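Local coordinates for protein metallocarboxypeptidase (Trypanosoma cruzi, PDB 3DWC) that is a metal-dependent M32-family carboxypeptidase that probably releases C-terminal amino acids of many kinds, proline excepted, from peptides, at residues B[179-184]-B[494-499]; B[205-210]-B[327-332]. All coordinates share one frame; numbering follows the deposited sequence.

Contact 1 of 2, residues B[179-184]-B[494-499]; sequences RSWLPE and RHLERR. With SO4 (sulfate ion), chain V.
Trp181 and Leu496 meet between helix 168-196 and helix 490-501 through purely apolar atoms. The benzo end of the indole leads: its CH2 lies 4.1 Å from Leu496 CD1, and the methyl sits at the ring edge, near the ring plane. The indole and the leucine chain run roughly perpendicular. Trp181 CB already points toward helix 490-501, and with CG between the backbone N and the carbonyl carbon (chi1 56°) the indole carries on to Leu496. Leu182 joins from beside it, its CD1 coming to 4.4 Å from the same Leu496 CD1, so one methyl receives both residues. Within its own helix Leu182 also braces the indole, laying CB 3.6 Å above one ring face, toward the rim. Leu185 on helix 168-196 also touches Leu496, and Leu360 of helix 358-374 backs Leu182.

Polar groups are served separately. The indole NE1 is hydrogen-bonded to Asn177 OD1, one turn earlier on its own helix. Arg494 leaves the backbone away from helix 168-196, and its guanidinium binds a sulfate, probably from the crystallisation liquor: NH2 donates to O4 at 3.0 Å, while the NH1 bond to O3, 2.7 Å long, is strongly bent (127°) and weak. Asn488 also binds this ion.

With 126 Å² buried, the helices are joined by side-chain ends, and the attraction is dispersive and hydrophobic rather than directional.

Contact 2 of 2, residues B[205-210]-B[327-332]; sequences GPFPVS and GDQPAF
With CG anti to the carbonyl carbon (chi1 -59°), Phe207 extends its ring toward the loop 327-332, where Gln329 has CG between the backbone N and the carbonyl carbon (chi1 50°) and an extended chain beyond. Phe332, turned like Phe207 about its first torsion, brings its ring tip to the same place. Gln329 and Phe332 both meet Phe207 at one atom, CE2. Phe332 CZ approaches it to 3.9 Å, and CE2 lies at the Phe332 ring edge, near that ring's plane; the two phenylalanine side chains run past one another in opposite senses. Gln329 NE2 is also 3.9 Å from Phe207 CE2, its amide plane tilted 26° from the phenyl ring, in van der Waals contact.

A type I turn from Gln329 to Phe332, closed by Phe332 N to Gln329 O at 3.0 Å, is consistent with the two side chains lying together, and Gln329 CG packs 3.5 Å above one Phe332 face. On the other segment, Gly205 CA lies over a face of Phe207 just before a cis peptide to Pro206. Phe258 and Phe326 each meet Phe207 edge-to-face, extending an aromatic cluster.

The join thus combines ring packing with amide-ring van der Waals contact, while the directional bond, from Lys204 N to Gln329 OE1, ties the amide to the chain leading into 205-210.

Overall arrangement
Contact 1 buries three apolar side chains; contact 2 buries two phenylalanines beside a partly exposed glutamine and lies farther out (30 Å from the chain centre) than contact 1 (21 Å). Their centres are 33 Å apart and their nearest atoms about 17 Å, so they do not touch. They share no element, although helix 168-196 of contact 1 is followed in the chain by helix 209-222, at whose start contact 2 lies. Contact 1 joins two helices through aliphatic and indole carbon; contact 2 joins loops through phenyl rings and an amide whose oxygen is hydrogen-bonded to nearby backbone. Neither includes residues of the cobalt site.

Contact 1 of 2, residues B[179-184]-B[494-499]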
ATOM      1  N   ARG B 179     -30.117  30.971  -5.908  1.00 28.99           N
ATOM      2  CA  ARG B 179     -31.549  30.718  -5.737  1.00 29.61           C
ATOM      3  C   ARG B 179     -32.409  31.679  -6.542  1.00 29.75           C
ATOM      4  O   ARG B 179     -33.535  31.315  -6.902  1.00 31.58           O
ATOM      5  CB  ARG B 179     -31.966  30.770  -4.242  1.00 30.12           C
ATOM      6  CG  ARG B 179     -33.310  30.090  -3.912  1.00 30.14           C
ATOM      7  CD  ARG B 179     -33.753  30.250  -2.406  1.00 31.13           C
ATOM      8  NE  ARG B 179     -32.616  29.949  -1.557  1.00 32.79           N
ATOM      9  CZ  ARG B 179     -31.857  30.854  -0.940  1.00 35.85           C
ATOM     10  NH1 ARG B 179     -30.800  30.446  -0.237  1.00 35.06           N
ATOM     11  NH2 ARG B 179     -32.141  32.163  -0.994  1.00 37.78           N
ATOM     12  N   SER B 180     -31.907  32.898  -6.802  1.00 28.69           N
ATOM     13  CA  SER B 180     -32.658  33.919  -7.493  1.00 28.34           C
ATOM     14  C   SER B 180     -32.850  33.624  -8.987  1.00 28.18           C
ATOM     15  O   SER B 180     -33.791  34.155  -9.598  1.00 27.32           O
ATOM     16  CB  SER B 180     -32.004  35.309  -7.303  1.00 27.56           C
ATOM     17  OG  SER B 180     -30.787  35.431  -8.039  1.00 29.82           O
ATOM     18  N   TRP B 181     -31.969  32.798  -9.578  1.00 28.95           N
ATOM     19  CA  TRP B 181     -31.958  32.551 -11.050  1.00 28.85           C
ATOM     20  C   TRP B 181     -31.978  31.087 -11.514  1.00 28.88           C
ATOM     21  O   TRP B 181     -32.501  30.826 -12.614  1.00 27.41           O
ATOM     22  CB  TRP B 181     -30.816  33.319 -11.771  1.00 29.16           C
ATOM     23  CG  TRP B 181     -29.429  33.043 -11.257  1.00 29.65           C
ATOM     24  CD1 TRP B 181     -28.730  33.781 -10.345  1.00 28.96           C
ATOM     25  CD2 TRP B 181     -28.581  31.938 -11.620  1.00 30.31           C
ATOM     26  NE1 TRP B 181     -27.498  33.205 -10.115  1.00 29.97           N
ATOM     27  CE2 TRP B 181     -27.393  32.065 -10.876  1.00 29.52           C
ATOM     28  CE3 TRP B 181     -28.714  30.858 -12.505  1.00 30.16           C
ATOM     29  CZ2 TRP B 181     -26.362  31.155 -10.977  1.00 29.75           C
ATOM     30  CZ3 TRP B 181     -27.697  29.962 -12.607  1.00 29.51           C
ATOM     31  CH2 TRP B 181     -26.521  30.118 -11.851  1.00 30.09           C
ATOM     32  N   LEU B 182     -31.447  30.150 -10.703  1.00 29.30           N
ATOM     33  CA  LEU B 182     -31.167  28.797 -11.189  1.00 30.03           C
ATOM     34  C   LEU B 182     -32.402  27.928 -11.327  1.00 30.40           C
ATOM     35  O   LEU B 182     -32.526  27.272 -12.348  1.00 31.13           O
ATOM     36  CB  LEU B 182     -30.053  28.088 -10.380  1.00 30.64           C
ATOM     37  CG  LEU B 182     -29.608  26.680 -10.816  1.00 30.05           C
ATOM     38  CD1 LEU B 182     -29.357  26.611 -12.342  1.00 27.97           C
ATOM     39  CD2 LEU B 182     -28.363  26.261 -10.038  1.00 30.20           C
ATOM     40  N   PRO B 183     -33.331  27.927 -10.332  1.00 30.88           N
ATOM     41  CA  PRO B 183     -34.610  27.205 -10.546  1.00 31.09           C
ATOM     42  C   PRO B 183     -35.386  27.586 -11.832  1.00 31.36           C
ATOM     43  O   PRO B 183     -35.878  26.695 -12.548  1.00 30.01           O
ATOM     44  CB  PRO B 183     -35.410  27.539  -9.290  1.00 31.55           C
ATOM     45  CG  PRO B 183     -34.330  27.741  -8.234  1.00 31.85           C
ATOM     46  CD  PRO B 183     -33.266  28.505  -8.976  1.00 30.40           C
ATOM     47  N   GLU B 184     -35.448  28.877 -12.164  1.00 31.18           N
ATOM     48  CA  GLU B 184     -36.061  29.261 -13.440  1.00 31.60           C
ATOM     49  C   GLU B 184     -35.194  28.959 -14.681  1.00 30.76           C
ATOM     50  O   GLU B 184     -35.717  28.720 -15.775  1.00 30.15           O
ATOM     51  CB  GLU B 184     -36.495  30.717 -13.418  1.00 32.38           C
ATOM     52  CG  GLU B 184     -37.753  30.927 -12.593  1.00 34.31           C
ATOM     53  CD  GLU B 184     -38.980  30.203 -13.186  1.00 37.37           C
ATOM     54  OE1 GLU B 184     -39.044  30.053 -14.438  1.00 38.05           O
ATOM     55  OE2 GLU B 184     -39.884  29.814 -12.401  1.00 37.38           O
ATOM     56  N   ARG B 494     -23.292  32.694 -15.989  1.00 28.40           N
ATOM     57  CA  ARG B 494     -23.054  32.929 -17.416  1.00 28.90           C
ATOM     58  C   ARG B 494     -22.602  31.691 -18.140  1.00 28.47           C
ATOM     59  O   ARG B 494     -22.985  31.499 -19.287  1.00 28.63           O
ATOM     60  CB  ARG B 494     -21.965  33.982 -17.645  1.00 30.28           C
ATOM     61  CG  ARG B 494     -22.466  35.287 -17.998  1.00 35.42           C
ATOM     62  CD  ARG B 494     -22.360  36.193 -16.931  1.00 41.65           C
ATOM     63  NE  ARG B 494     -20.978  36.555 -16.621  1.00 43.69           N
ATOM     64  CZ  ARG B 494     -20.657  37.666 -15.974  1.00 44.99           C
ATOM     65  NH1 ARG B 494     -21.610  38.526 -15.639  1.00 46.37           N
ATOM     66  NH2 ARG B 494     -19.384  37.933 -15.682  1.00 45.38           N
ATOM     67  N   HIS B 495     -21.760  30.888 -17.501  1.00 28.40           N
ATOM     68  CA  HIS B 495     -21.361  29.543 -18.033  1.00 28.44           C
ATOM     69  C   HIS B 495     -22.572  28.631 -18.259  1.00 29.05           C
ATOM     70  O   HIS B 495     -22.733  28.038 -19.332  1.00 26.98           O
ATOM     71  CB  HIS B 495     -20.421  28.830 -17.059  1.00 29.43           C
ATOM     72  CG  HIS B 495     -20.231  27.362 -17.361  1.00 27.71           C
ATOM     73  ND1 HIS B 495     -19.528  26.927 -18.465  1.00 26.39           N
ATOM     74  CD2 HIS B 495     -20.616  26.244 -16.697  1.00 28.37           C
ATOM     75  CE1 HIS B 495     -19.529  25.613 -18.500  1.00 27.85           C
ATOM     76  NE2 HIS B 495     -20.192  25.164 -17.439  1.00 25.82           N
ATOM     77  N   LEU B 496     -23.416  28.501 -17.230  1.00 28.73           N
ATOM     78  CA  LEU B 496     -24.612  27.656 -17.357  1.00 28.71           C
ATOM     79  C   LEU B 496     -25.624  28.152 -18.392  1.00 28.67           C
ATOM     80  O   LEU B 496     -26.152  27.367 -19.146  1.00 29.83           O
ATOM     81  CB  LEU B 496     -25.278  27.398 -15.972  1.00 28.51           C
ATOM     82  CG  LEU B 496     -24.458  26.598 -14.925  1.00 28.11           C
ATOM     83  CD1 LEU B 496     -25.115  26.634 -13.586  1.00 26.46           C
ATOM     84  CD2 LEU B 496     -24.137  25.119 -15.349  1.00 22.27           C
ATOM     85  N   GLU B 497     -25.910  29.449 -18.412  1.00 29.04           N
ATOM     86  CA  GLU B 497     -26.758  30.095 -19.433  1.00 28.81           C
ATOM     87  C   GLU B 497     -26.276  29.896 -20.867  1.00 29.32           C
ATOM     88  O   GLU B 497     -27.059  29.500 -21.753  1.00 27.48           O
ATOM     89  CB  GLU B 497     -26.852  31.615 -19.166  1.00 29.52           C
ATOM     90  CG  GLU B 497     -27.678  31.964 -17.946  1.00 28.84           C
ATOM     91  CD  GLU B 497     -27.632  33.466 -17.613  1.00 28.78           C
ATOM     92  OE1 GLU B 497     -28.443  33.886 -16.805  1.00 28.93           O
ATOM     93  OE2 GLU B 497     -26.789  34.220 -18.138  1.00 32.31           O
ATOM     94  N   ARG B 498     -24.986  30.146 -21.082  1.00 28.81           N
ATOM     95  CA  ARG B 498     -24.379  29.997 -22.378  1.00 29.96           C
ATOM     96  C   ARG B 498     -24.361  28.579 -22.899  1.00 30.04           C
ATOM     97  O   ARG B 498     -24.555  28.364 -24.095  1.00 30.03           O
ATOM     98  CB  ARG B 498     -22.938  30.543 -22.387  1.00 30.37           C
ATOM     99  CG  ARG B 498     -22.917  32.057 -22.279  1.00 31.17           C
ATOM    100  CD  ARG B 498     -21.530  32.650 -22.009  1.00 32.41           C
ATOM    101  NE  ARG B 498     -21.658  34.086 -21.743  1.00 32.29           N
ATOM    102  CZ  ARG B 498     -20.683  34.854 -21.229  1.00 35.62           C
ATOM    103  NH1 ARG B 498     -19.509  34.351 -20.915  1.00 34.98           N
ATOM    104  NH2 ARG B 498     -20.894  36.138 -21.017  1.00 35.93           N
ATOM    105  N   ARG B 499     -24.101  27.633 -22.009  1.00 30.15           N
ATOM    106  CA  ARG B 499     -24.000  26.265 -22.396  1.00 30.66           C
ATOM    107  C   ARG B 499     -25.400  25.663 -22.576  1.00 31.45           C
ATOM    108  O   ARG B 499     -25.674  25.087 -23.622  1.00 31.28           O
ATOM    109  CB  ARG B 499     -23.177  25.494 -21.386  1.00 29.95           C
ATOM    110  CG  ARG B 499     -23.219  23.992 -21.615  1.00 29.25           C
ATOM    111  CD  ARG B 499     -22.154  23.276 -20.816  1.00 29.40           C
ATOM    112  NE  ARG B 499     -20.799  23.548 -21.281  1.00 22.91           N
ATOM    113  CZ  ARG B 499     -19.702  23.092 -20.690  1.00 28.35           C
ATOM    114  NH1 ARG B 499     -18.493  23.358 -21.206  1.00 24.23           N
ATOM    115  NH2 ARG B 499     -19.817  22.340 -19.610  1.00 29.80           N
TER
HETATM  116  S   SO4 V 612     -20.267  40.376 -12.876  1.00 59.33           S
HETATM  117  O1  SO4 V 612     -20.157  41.595 -13.685  1.00 58.22           O
HETATM  118  O2  SO4 V 612     -20.377  40.731 -11.452  1.00 57.09           O
HETATM  119  O3  SO4 V 612     -21.519  39.707 -13.234  1.00 57.55           O
HETATM  120  O4  SO4 V 612     -19.106  39.512 -13.169  1.00 54.92           O

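Contact 2 of 2, residues B[205-210]-B[327-332]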
ATOM      1  N   GLY B 205     -23.325  -0.395 -26.083  1.00 30.63           N
ATOM      2  CA  GLY B 205     -22.304  -1.329 -25.617  1.00 30.59           C
ATOM      3  C   GLY B 205     -22.449  -2.742 -26.181  1.00 29.77           C
ATOM      4  O   GLY B 205     -23.318  -2.994 -27.014  1.00 27.65           O
ATOM      5  N   PRO B 206     -21.590  -3.679 -25.735  1.00 29.59           N
ATOM      6  CA  PRO B 206     -20.540  -3.524 -24.729  1.00 29.93           C
ATOM      7  C   PRO B 206     -19.367  -2.635 -25.129  1.00 30.39           C
ATOM      8  O   PRO B 206     -19.027  -2.508 -26.316  1.00 31.13           O
ATOM      9  CB  PRO B 206     -20.059  -4.958 -24.457  1.00 29.73           C
ATOM     10  CG  PRO B 206     -20.669  -5.806 -25.521  1.00 29.56           C
ATOM     11  CD  PRO B 206     -21.727  -5.068 -26.219  1.00 28.93           C
ATOM     12  N   PHE B 207     -18.794  -1.988 -24.114  1.00 30.64           N
ATOM     13  CA  PHE B 207     -17.551  -1.253 -24.211  1.00 30.47           C
ATOM     14  C   PHE B 207     -16.536  -1.993 -23.339  1.00 30.41           C
ATOM     15  O   PHE B 207     -16.571  -1.878 -22.111  1.00 30.18           O
ATOM     16  CB  PHE B 207     -17.770   0.181 -23.720  1.00 30.61           C
ATOM     17  CG  PHE B 207     -18.831   0.913 -24.500  1.00 31.34           C
ATOM     18  CD1 PHE B 207     -20.043   1.229 -23.916  1.00 31.14           C
ATOM     19  CD2 PHE B 207     -18.639   1.209 -25.847  1.00 32.00           C
ATOM     20  CE1 PHE B 207     -21.021   1.864 -24.639  1.00 29.99           C
ATOM     21  CE2 PHE B 207     -19.628   1.843 -26.575  1.00 30.99           C
ATOM     22  CZ  PHE B 207     -20.814   2.175 -25.963  1.00 30.80           C
ATOM     23  N   PRO B 208     -15.638  -2.785 -23.961  1.00 31.64           N
ATOM     24  CA  PRO B 208     -14.751  -3.613 -23.155  1.00 32.46           C
ATOM     25  C   PRO B 208     -13.940  -2.808 -22.147  1.00 32.83           C
ATOM     26  O   PRO B 208     -13.405  -1.725 -22.464  1.00 33.35           O
ATOM     27  CB  PRO B 208     -13.838  -4.294 -24.200  1.00 32.64           C
ATOM     28  CG  PRO B 208     -14.648  -4.303 -25.433  1.00 33.90           C
ATOM     29  CD  PRO B 208     -15.355  -2.953 -25.392  1.00 31.80           C
ATOM     30  N   VAL B 209     -13.874  -3.337 -20.938  1.00 33.50           N
ATOM     31  CA  VAL B 209     -13.303  -2.617 -19.822  1.00 33.30           C
ATOM     32  C   VAL B 209     -11.828  -2.310 -20.048  1.00 32.99           C
ATOM     33  O   VAL B 209     -11.335  -1.286 -19.556  1.00 33.46           O
ATOM     34  CB  VAL B 209     -13.518  -3.408 -18.521  1.00 34.16           C
ATOM     35  CG1 VAL B 209     -12.625  -2.862 -17.421  1.00 35.81           C
ATOM     36  CG2 VAL B 209     -14.992  -3.323 -18.101  1.00 34.80           C
ATOM     37  N   SER B 210     -11.117  -3.201 -20.744  1.00 32.83           N
ATOM     38  CA  SER B 210      -9.714  -2.974 -21.148  1.00 32.82           C
ATOM     39  C   SER B 210      -9.559  -1.797 -22.115  1.00 32.26           C
ATOM     40  O   SER B 210      -8.600  -1.023 -22.021  1.00 31.63           O
ATOM     41  CB  SER B 210      -9.069  -4.238 -21.747  1.00 33.14           C
ATOM     42  OG  SER B 210      -9.546  -4.536 -23.073  1.00 34.75           O
ATOM     43  N   GLY B 327     -14.474   1.326 -31.864  1.00 31.28           N
ATOM     44  CA  GLY B 327     -15.004   0.999 -33.178  1.00 30.99           C
ATOM     45  C   GLY B 327     -16.148   1.934 -33.497  1.00 30.85           C
ATOM     46  O   GLY B 327     -16.810   2.442 -32.577  1.00 30.88           O
ATOM     47  N   ASP B 328     -16.373   2.190 -34.790  1.00 30.37           N
ATOM     48  CA  ASP B 328     -17.364   3.181 -35.197  1.00 30.77           C
ATOM     49  C   ASP B 328     -18.812   2.752 -34.939  1.00 30.70           C
ATOM     50  O   ASP B 328     -19.179   1.573 -35.121  1.00 30.12           O
ATOM     51  CB  ASP B 328     -17.252   3.516 -36.697  1.00 31.56           C
ATOM     52  CG  ASP B 328     -17.698   4.948 -37.029  1.00 32.16           C
ATOM     53  OD1 ASP B 328     -17.533   5.337 -38.190  1.00 37.21           O
ATOM     54  OD2 ASP B 328     -18.176   5.703 -36.148  1.00 36.05           O
ATOM     55  N   GLN B 329     -19.633   3.734 -34.578  1.00 29.18           N
ATOM     56  CA  GLN B 329     -21.076   3.559 -34.531  1.00 29.67           C
ATOM     57  C   GLN B 329     -21.683   4.930 -34.649  1.00 29.23           C
ATOM     58  O   GLN B 329     -20.991   5.898 -34.415  1.00 29.34           O
ATOM     59  CB  GLN B 329     -21.533   2.848 -33.248  1.00 29.82           C
ATOM     60  CG  GLN B 329     -21.008   3.407 -31.947  1.00 29.00           C
ATOM     61  CD  GLN B 329     -21.723   2.819 -30.754  1.00 29.44           C
ATOM     62  OE1 GLN B 329     -22.782   3.311 -30.366  1.00 26.89           O
ATOM     63  NE2 GLN B 329     -21.146   1.771 -30.155  1.00 27.26           N
ATOM     64  N   PRO B 330     -22.964   5.022 -35.058  1.00 29.88           N
ATOM     65  CA  PRO B 330     -23.642   6.291 -35.329  1.00 29.83           C
ATOM     66  C   PRO B 330     -23.608   7.313 -34.190  1.00 29.35           C
ATOM     67  O   PRO B 330     -23.448   8.493 -34.445  1.00 31.04           O
ATOM     68  CB  PRO B 330     -25.077   5.840 -35.635  1.00 29.83           C
ATOM     69  CG  PRO B 330     -24.908   4.494 -36.208  1.00 30.74           C
ATOM     70  CD  PRO B 330     -23.848   3.878 -35.373  1.00 30.82           C
ATOM     71  N   ALA B 331     -23.696   6.851 -32.948  1.00 29.55           N
ATOM     72  CA  ALA B 331     -23.610   7.722 -31.771  1.00 29.63           C
ATOM     73  C   ALA B 331     -22.328   8.540 -31.700  1.00 29.49           C
ATOM     74  O   ALA B 331     -22.321   9.585 -31.046  1.00 29.64           O
ATOM     75  CB  ALA B 331     -23.748   6.881 -30.466  1.00 28.37           C
ATOM     76  N   PHE B 332     -21.248   8.052 -32.334  1.00 29.31           N
ATOM     77  CA  PHE B 332     -19.897   8.636 -32.174  1.00 29.72           C
ATOM     78  C   PHE B 332     -19.563   9.769 -33.151  1.00 30.24           C
ATOM     79  O   PHE B 332     -18.648   9.661 -34.000  1.00 30.49           O
ATOM     80  CB  PHE B 332     -18.811   7.567 -32.283  1.00 29.02           C
ATOM     81  CG  PHE B 332     -18.797   6.547 -31.166  1.00 29.37           C
ATOM     82  CD1 PHE B 332     -19.481   6.737 -29.955  1.00 26.03           C
ATOM     83  CD2 PHE B 332     -18.049   5.393 -31.322  1.00 26.89           C
ATOM     84  CE1 PHE B 332     -19.435   5.812 -28.970  1.00 27.58           C
ATOM     85  CE2 PHE B 332     -18.000   4.432 -30.304  1.00 29.43           C
ATOM     86  CZ  PHE B 332     -18.709   4.653 -29.114  1.00 27.92           C
TER